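Local structure of NANS (YJHS), A 9-O-acetyl N-acetylneuraminic acid esterase (Escherichia coli O157:H7 EDL933, 3PT5) at residues H69-I74 against V168-A173; D269-Q272 against G277-N280; D283-D288 against H312-A317. The protein probably hydrolyses the 9-O-acetyl group of 9-O-acetyl-N-acetylneuraminate, letting the bacterium grow on this alternative sialic acid of mammalian mucosal sites. All blocks are in the same frame, centred on the assembly; numbering follows the deposited sequence.

Contact 1 (H69-I74 against V168-A173)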
loop_
_atom_site.group_PDB
_atom_site.type_symbol
_atom_site.label_atom_id
_atom_site.label_comp_id
_atom_site.label_asym_id
_atom_site.label_seq_id
_atom_site.Cartn_x
_atom_site.Cartn_y
_atom_site.Cartn_z
ATOM N N HIS A 69 -0.694 5.537 19.633
ATOM C CA HIS A 69 0.725 5.867 19.551
ATOM C C HIS A 69 1.323 5.200 18.329
ATOM O O HIS A 69 0.758 4.232 17.811
ATOM C CB HIS A 69 1.462 5.400 20.817
ATOM N N PHE A 70 2.469 5.710 17.898
ATOM C CA PHE A 70 3.211 5.182 16.774
ATOM C C PHE A 70 3.518 3.717 17.031
ATOM O O PHE A 70 4.031 3.353 18.092
ATOM C CB PHE A 70 4.521 5.972 16.626
ATOM C CG PHE A 70 5.380 5.560 15.450
ATOM C CD1 PHE A 70 5.012 5.867 14.137
ATOM C CD2 PHE A 70 6.582 4.914 15.667
ATOM C CE1 PHE A 70 5.825 5.507 13.048
ATOM C CE2 PHE A 70 7.414 4.552 14.583
ATOM C CZ PHE A 70 7.026 4.844 13.277
ATOM N N ASN A 71 3.215 2.881 16.046
ATOM C CA ASN A 71 3.450 1.434 16.128
ATOM C C ASN A 71 2.511 0.653 17.063
ATOM O O ASN A 71 2.694 -0.557 17.274
ATOM C CB ASN A 71 4.937 1.094 16.367
ATOM C CG ASN A 71 5.776 1.297 15.124
ATOM O OD1 ASN A 71 5.223 1.439 14.038
ATOM N ND2 ASN A 71 7.102 1.324 15.273
ATOM N N ASP A 72 1.481 1.312 17.580
ATOM C CA ASP A 72 0.440 0.594 18.285
ATOM C C ASP A 72 -0.233 -0.365 17.295
ATOM O O ASP A 72 -0.401 -0.046 16.113
ATOM C CB ASP A 72 -0.605 1.549 18.845
ATOM C CG ASP A 72 -0.212 2.153 20.171
ATOM O OD1 ASP A 72 0.932 1.930 20.639
ATOM O OD2 ASP A 72 -1.089 2.850 20.739
ATOM N N ILE A 73 -0.631 -1.529 17.787
ATOM C CA ILE A 73 -1.541 -2.388 17.044
ATOM C C ILE A 73 -2.959 -1.800 17.098
ATOM O O ILE A 73 -3.556 -1.642 18.193
ATOM C CB ILE A 73 -1.501 -3.836 17.598
ATOM C CG1 ILE A 73 -0.120 -4.454 17.310
ATOM C CG2 ILE A 73 -2.619 -4.683 16.986
ATOM C CD1 ILE A 73 -0.043 -5.962 17.545
ATOM N N ILE A 74 -3.508 -1.484 15.928
ATOM C CA ILE A 74 -4.853 -0.929 15.824
ATOM C C ILE A 74 -5.608 -1.591 14.650
ATOM O O ILE A 74 -5.007 -2.264 13.818
ATOM C CB ILE A 74 -4.831 0.628 15.680
ATOM C CG1 ILE A 74 -4.173 1.030 14.358
ATOM C CG2 ILE A 74 -4.129 1.260 16.879
ATOM C CD1 ILE A 74 -4.434 2.502 13.934
ATOM N N VAL A 168 12.036 -0.010 7.207
ATOM C CA VAL A 168 12.819 -1.003 7.966
ATOM C C VAL A 168 12.417 -1.022 9.441
ATOM O O VAL A 168 12.144 -2.086 10.007
ATOM C CB VAL A 168 14.347 -0.779 7.764
ATOM C CG1 VAL A 168 15.190 -1.476 8.866
ATOM C CG2 VAL A 168 14.759 -1.304 6.428
ATOM N N SER A 169 12.319 0.164 10.037
ATOM C CA SER A 169 12.013 0.300 11.449
ATOM C C SER A 169 10.632 -0.234 11.810
ATOM O O SER A 169 10.490 -0.948 12.823
ATOM C CB SER A 169 12.214 1.752 11.897
ATOM O OG SER A 169 11.107 2.204 12.657
ATOM N N ARG A 170 9.629 0.050 10.973
ATOM C CA ARG A 170 8.275 -0.448 11.212
ATOM C C ARG A 170 8.141 -1.953 10.956
ATOM O O ARG A 170 7.427 -2.625 11.673
ATOM C CB ARG A 170 7.254 0.327 10.378
ATOM C CG ARG A 170 6.943 1.636 10.993
ATOM C CD ARG A 170 6.273 2.565 10.056
ATOM N NE ARG A 170 4.883 2.290 9.701
ATOM C CZ ARG A 170 3.825 2.469 10.481
ATOM N NH1 ARG A 170 3.945 2.747 11.787
ATOM N NH2 ARG A 170 2.632 2.308 9.963
ATOM N N THR A 171 8.818 -2.461 9.930
ATOM C CA THR A 171 8.799 -3.903 9.670
ATOM C C THR A 171 9.437 -4.664 10.830
ATOM O O THR A 171 8.891 -5.684 11.296
ATOM C CB THR A 171 9.487 -4.242 8.338
ATOM O OG1 THR A 171 8.762 -3.607 7.285
ATOM C CG2 THR A 171 9.502 -5.763 8.077
ATOM N N ARG A 172 10.570 -4.148 11.310
ATOM C CA ARG A 172 11.255 -4.775 12.447
ATOM C C ARG A 172 10.357 -4.744 13.666
ATOM O O ARG A 172 10.253 -5.742 14.358
ATOM C CB ARG A 172 12.527 -4.020 12.786
ATOM C CG ARG A 172 13.715 -4.366 11.967
ATOM C CD ARG A 172 14.849 -3.432 12.380
ATOM N NE ARG A 172 16.133 -3.849 11.833
ATOM C CZ ARG A 172 17.141 -3.025 11.553
ATOM N NH1 ARG A 172 17.024 -1.715 11.762
ATOM N NH2 ARG A 172 18.274 -3.524 11.065
ATOM N N ALA A 173 9.696 -3.608 13.911
ATOM C CA ALA A 173 8.840 -3.422 15.082
ATOM C C ALA A 173 7.719 -4.437 15.064
ATOM O O ALA A 173 7.325 -4.966 16.105
ATOM C CB ALA A 173 8.256 -1.998 15.127
#
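A type II beta turn, His69 to Asp72, leads into an edge strand, 73-75, of the central sheet and lays Phe70 and Asn71 against Arg170 and Ala173 of helix 162-176. Asn71 takes the third position of the turn with a positive phi (72°), a conformation that asparagine adopts readily, and its amide points to the helix. The two ends of that amide meet different chemistry: OD1 of Asn71 lies 2.9 Å from NH1 of Arg170, while ND2 of Asn71 rests 3.5 Å from the CB methyl of Ala173. Phe70, with CG anti to its own backbone N (chi1 -178°), comes beside the same arginine, its CE1 3.6 Å from NH1 of Arg170. Ring and guanidinium are inclined by 33°, neither stacked flat nor perpendicular. Asn71 OD1 also sits above one ring face of Phe70, offset toward the rim. Arg170 bends at chi3 and gives hydrogen bonds to the carbonyls of Leu55, Ala56 and Pro128, which fix the guanidinium in place. The turn is closed by Asp72 N bonding to His69 O (3.0 Å), and Asp72 OD2 receives His69 N at 2.9 Å from above the carboxylate plane. A buried arginine thus joins a flanking helix to carbonyls in strands 52-55 and 122-130 and to Ala56 just past the first, within the alpha/beta layering characteristic of the SGNH hydrolase fold.

Contact 2 (D269-Q272 against G277-N280)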
loop_
_atom_site.group_PDB
_atom_site.type_symbol
_atom_site.label_atom_id
_atom_site.label_comp_id
_atom_site.label_asym_id
_atom_site.label_seq_id
_atom_site.Cartn_x
_atom_site.Cartn_y
_atom_site.Cartn_z
ATOM N N ASP A 269 0.548 -8.041 -11.925
ATOM C CA ASP A 269 -0.200 -7.153 -12.797
ATOM C C ASP A 269 -1.706 -7.370 -12.782
ATOM O O ASP A 269 -2.187 -8.328 -12.173
ATOM C CB ASP A 269 0.406 -7.132 -14.209
ATOM C CG ASP A 269 0.247 -8.429 -14.944
ATOM O OD1 ASP A 269 -0.269 -9.419 -14.387
ATOM O OD2 ASP A 269 0.647 -8.450 -16.140
ATOM N N PHE A 270 -2.464 -6.464 -13.411
ATOM C CA PHE A 270 -3.919 -6.442 -13.207
ATOM C C PHE A 270 -4.723 -6.456 -14.484
ATOM O O PHE A 270 -5.931 -6.732 -14.470
ATOM C CB PHE A 270 -4.298 -5.169 -12.426
ATOM C CG PHE A 270 -3.358 -4.869 -11.276
ATOM C CD1 PHE A 270 -3.245 -5.761 -10.228
ATOM C CD2 PHE A 270 -2.558 -3.695 -11.270
ATOM C CE1 PHE A 270 -2.373 -5.522 -9.168
ATOM C CE2 PHE A 270 -1.656 -3.452 -10.197
ATOM C CZ PHE A 270 -1.577 -4.371 -9.144
ATOM N N GLN A 271 -4.082 -6.093 -15.594
ATOM C CA GLN A 271 -4.842 -6.037 -16.824
ATOM C C GLN A 271 -4.001 -6.388 -18.040
ATOM O O GLN A 271 -2.759 -6.531 -17.947
ATOM C CB GLN A 271 -5.603 -4.716 -16.964
ATOM C CG GLN A 271 -4.785 -3.492 -16.973
ATOM C CD GLN A 271 -5.549 -2.183 -16.604
ATOM O OE1 GLN A 271 -4.909 -1.262 -16.148
ATOM N NE2 GLN A 271 -6.877 -2.081 -16.871
ATOM N N GLN A 272 -4.699 -6.536 -19.157
ATOM C CA GLN A 272 -4.073 -6.883 -20.427
ATOM C C GLN A 272 -3.341 -5.705 -21.039
ATOM O O GLN A 272 -3.600 -4.516 -20.741
ATOM C CB GLN A 272 -5.149 -7.378 -21.408
ATOM C CG GLN A 272 -5.930 -8.654 -21.002
ATOM C CD GLN A 272 -5.296 -9.957 -21.529
ATOM O OE1 GLN A 272 -4.484 -9.956 -22.458
ATOM N NE2 GLN A 272 -5.650 -11.055 -20.909
ATOM N N GLY A 277 -9.352 1.417 -18.197
ATOM C CA GLY A 277 -10.177 0.962 -17.092
ATOM C C GLY A 277 -9.420 0.953 -15.773
ATOM O O GLY A 277 -8.183 1.083 -15.732
ATOM N N LEU A 278 -10.202 0.849 -14.699
ATOM C CA LEU A 278 -9.741 0.604 -13.316
ATOM C C LEU A 278 -9.286 1.828 -12.538
ATOM O O LEU A 278 -8.726 1.693 -11.439
ATOM C CB LEU A 278 -8.656 -0.483 -13.222
ATOM C CG LEU A 278 -8.987 -1.876 -13.769
ATOM C CD1 LEU A 278 -7.869 -2.833 -13.408
ATOM C CD2 LEU A 278 -10.326 -2.367 -13.198
ATOM N N THR A 279 -9.455 2.999 -13.126
ATOM C CA THR A 279 -8.939 4.196 -12.480
ATOM C C THR A 279 -10.045 5.099 -11.937
ATOM O O THR A 279 -11.240 4.858 -12.174
ATOM C CB THR A 279 -8.089 5.072 -13.443
ATOM O OG1 THR A 279 -8.950 5.731 -14.407
ATOM C CG2 THR A 279 -7.023 4.212 -14.141
ATOM N N ASN A 280 -9.621 6.174 -11.273
ATOM C CA ASN A 280 -10.535 7.236 -10.859
ATOM C C ASN A 280 -11.112 8.075 -12.003
ATOM O O ASN A 280 -11.935 8.971 -11.747
ATOM C CB ASN A 280 -9.864 8.179 -9.857
ATOM C CG ASN A 280 -9.665 7.557 -8.496
ATOM O OD1 ASN A 280 -10.500 6.772 -8.022
ATOM N ND2 ASN A 280 -8.580 7.965 -7.820
HETATM O O HOH W 1 -5.289 1.162 -15.384
#
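Gln271 lays its terminal amide alongside the CD1 methyl of Leu278, the two side chains approaching from opposite directions. NE2 of Gln271 is 3.7 Å from CD1 of Leu278, and CD of Gln271 is 4.0 Å from the same methyl. With CG held between the backbone N and the carbonyl carbon (chi1 60°) and the chain extended beyond it, the side chain reaches toward the facing loop segment. CD1 of Leu278 also lies loosely near CB of Phe270, 4.4 Å away; the Phe270 ring itself turns off to meet Phe313 nearly at right angles. Leu278 packs further on Ala317 and Ile321 of helix 315-335, so its isobutyl group links the loop to that helix. The polar side of the contact runs through water. One ordered molecule donates to OE1 of Gln271 at 2.6 Å and to the backbone O of Gly277 at 2.9 Å, tying together two acceptors that could not bond to each other. Gly277 has a positive phi (93°) that suits a residue with no side chain. With NE2 beside a methyl and OE1 reaching the facing carbonyl through a water, the polar link between the two segments is made through solvent, not by a direct hydrogen bond.

Contact 3 (D283-D288 against H312-A317)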
loop_
_atom_site.group_PDB
_atom_site.type_symbol
_atom_site.label_atom_id
_atom_site.label_comp_id
_atom_site.label_asym_id
_atom_site.label_seq_id
_atom_site.Cartn_x
_atom_site.Cartn_y
_atom_site.Cartn_z
ATOM N N ASP A 283 -15.544 7.928 -15.940
ATOM C CA ASP A 283 -16.136 6.906 -16.813
ATOM C C ASP A 283 -15.697 5.478 -16.433
ATOM O O ASP A 283 -16.366 4.483 -16.774
ATOM C CB ASP A 283 -15.753 7.228 -18.262
ATOM C CG ASP A 283 -14.236 7.369 -18.444
ATOM O OD1 ASP A 283 -13.677 8.447 -18.124
ATOM O OD2 ASP A 283 -13.599 6.406 -18.909
ATOM N N GLU A 284 -14.597 5.371 -15.679
ATOM C CA GLU A 284 -14.077 4.054 -15.306
ATOM C C GLU A 284 -14.521 3.559 -13.934
ATOM O O GLU A 284 -14.216 2.420 -13.562
ATOM C CB GLU A 284 -12.549 4.024 -15.444
ATOM C CG GLU A 284 -12.129 4.393 -16.838
ATOM C CD GLU A 284 -10.649 4.215 -17.115
ATOM O OE1 GLU A 284 -9.835 4.085 -16.169
ATOM O OE2 GLU A 284 -10.301 4.220 -18.312
ATOM N N ASP A 285 -15.247 4.401 -13.193
ATOM C CA ASP A 285 -15.605 4.080 -11.817
ATOM C C ASP A 285 -17.115 4.278 -11.622
ATOM O O ASP A 285 -17.550 5.184 -10.893
ATOM C CB ASP A 285 -14.780 4.958 -10.872
ATOM C CG ASP A 285 -14.960 4.603 -9.408
ATOM O OD1 ASP A 285 -15.246 3.428 -9.048
ATOM O OD2 ASP A 285 -14.834 5.561 -8.623
ATOM N N PRO A 286 -17.917 3.423 -12.256
ATOM C CA PRO A 286 -19.372 3.635 -12.151
ATOM C C PRO A 286 -19.908 3.372 -10.736
ATOM O O PRO A 286 -19.335 2.580 -9.991
ATOM C CB PRO A 286 -19.942 2.605 -13.123
ATOM C CG PRO A 286 -18.879 1.572 -13.271
ATOM C CD PRO A 286 -17.577 2.288 -13.134
ATOM N N ASP A 287 -21.018 4.030 -10.409
ATOM C CA ASP A 287 -21.777 3.776 -9.195
ATOM C C ASP A 287 -22.390 2.388 -9.175
ATOM O O ASP A 287 -22.626 1.769 -10.233
ATOM C CB ASP A 287 -22.960 4.740 -9.113
ATOM C CG ASP A 287 -22.549 6.179 -9.179
ATOM O OD1 ASP A 287 -21.375 6.527 -8.851
ATOM O OD2 ASP A 287 -23.419 6.987 -9.535
ATOM N N ASP A 288 -22.671 1.917 -7.963
ATOM C CA ASP A 288 -23.595 0.787 -7.769
ATOM C C ASP A 288 -24.636 1.210 -6.735
ATOM O O ASP A 288 -24.368 1.153 -5.541
ATOM C CB ASP A 288 -22.844 -0.461 -7.286
ATOM C CG ASP A 288 -23.766 -1.698 -7.174
ATOM O OD1 ASP A 288 -25.011 -1.524 -7.230
ATOM O OD2 ASP A 288 -23.249 -2.832 -7.060
ATOM N N HIS A 312 -4.507 7.192 -10.821
ATOM C CA HIS A 312 -4.703 6.281 -9.697
ATOM C C HIS A 312 -5.820 5.276 -9.909
ATOM O O HIS A 312 -6.855 5.577 -10.549
ATOM C CB HIS A 312 -5.016 7.037 -8.417
ATOM C CG HIS A 312 -4.158 8.216 -8.213
ATOM N ND1 HIS A 312 -4.422 9.531 -8.359
ATOM C CD2 HIS A 312 -2.861 8.116 -7.759
ATOM C CE1 HIS A 312 -3.280 10.203 -8.014
ATOM N NE2 HIS A 312 -2.350 9.332 -7.670
ATOM N N PHE A 313 -5.612 4.079 -9.345
ATOM C CA PHE A 313 -6.649 3.035 -9.382
ATOM C C PHE A 313 -7.844 3.412 -8.531
ATOM O O PHE A 313 -7.701 4.117 -7.530
ATOM C CB PHE A 313 -6.105 1.720 -8.883
ATOM C CG PHE A 313 -5.067 1.126 -9.776
ATOM C CD1 PHE A 313 -5.432 0.555 -11.015
ATOM C CD2 PHE A 313 -3.751 1.068 -9.332
ATOM C CE1 PHE A 313 -4.450 -0.023 -11.830
ATOM C CE2 PHE A 313 -2.755 0.463 -10.129
ATOM C CZ PHE A 313 -3.122 -0.059 -11.370
ATOM N N SER A 314 -9.022 2.961 -8.970
ATOM C CA SER A 314 -10.294 3.279 -8.293
ATOM C C SER A 314 -10.452 2.487 -7.004
ATOM O O SER A 314 -9.780 1.470 -6.776
ATOM C CB SER A 314 -11.490 2.964 -9.218
ATOM O OG SER A 314 -11.574 1.531 -9.478
ATOM N N SER A 315 -11.389 2.940 -6.170
ATOM C CA SER A 315 -11.734 2.178 -4.972
ATOM C C SER A 315 -12.216 0.768 -5.327
ATOM O O SER A 315 -11.827 -0.202 -4.682
ATOM C CB SER A 315 -12.824 2.925 -4.200
ATOM O OG SER A 315 -12.372 4.226 -3.871
ATOM N N ALA A 316 -13.052 0.686 -6.365
ATOM C CA ALA A 316 -13.584 -0.579 -6.872
ATOM C C ALA A 316 -12.461 -1.515 -7.321
ATOM O O ALA A 316 -12.500 -2.684 -7.005
ATOM C CB ALA A 316 -14.527 -0.298 -8.034
ATOM N N ALA A 317 -11.489 -0.998 -8.084
ATOM C CA ALA A 317 -10.358 -1.853 -8.519
ATOM C C ALA A 317 -9.555 -2.372 -7.345
ATOM O O ALA A 317 -9.043 -3.492 -7.358
ATOM C CB ALA A 317 -9.440 -1.100 -9.460
HETATM O O HOH W 2 -12.732 0.857 -11.750
HETATM O O HOH W 3 -12.625 5.296 -7.185
#
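Asp285 faces Ser314, the N-cap residue of the C-terminal helix 315-335, and this meeting of a loop carboxylate with a helix start makes up most of the contact. The CB of Ser314 is 3.8 Å from OD1 of Asp285, and the methyl CB of Ala316, in the first turn of the helix, touches the same oxygen at 3.9 Å. Both are van der Waals approaches; the direct protein hydrogen bonds of the carboxylate go to other residues. Asp285 OD1 bonds to Tyr293 OH and OD2 to Ser296 N, which hold the group in a fixed orientation. OD2 of Asp285 also accepts from a water at 2.6 Å, and that water in turn takes the backbone N-H of Ser315 at 2.8 Å. A carboxylate placed here, by the start of a helix and linked through water to an amide of its first turn, would be expected to gain from the helix dipole and so favour the charged form. Neighbouring Glu284 adds a second bridge: its backbone O receives a hydrogen bond from another water, which lies 2.6 Å from OG of Ser314. Brought round by a chi1 of 65°, that hydroxyl oxygen closes the cap, accepting from Ala317 N at 2.9 Å with an N-H...O angle of 160°.

In the fold
Contacts 2 and 3 are neighbours, with centres about 10 Å apart, whereas contact 1 lies on the opposite side of the chain's centre, its centre about 31 Å from each of theirs. Contact 1 joins a turn before one outermost sheet strand to a flanking helix and is partly buried. Contact 2 lies at the surface, within the long connection from strand 265-268, the outermost strand at the other border, to helix 315-335; contact 3 is buried and joins that connection to the start of the helix. They touch each other directly, through Leu278 O with Ser314 N and Thr279 OG1 with Glu284 OE1. Waters bridge the segments in both, while contact 1 brings an arginine against an aromatic ring and an amide.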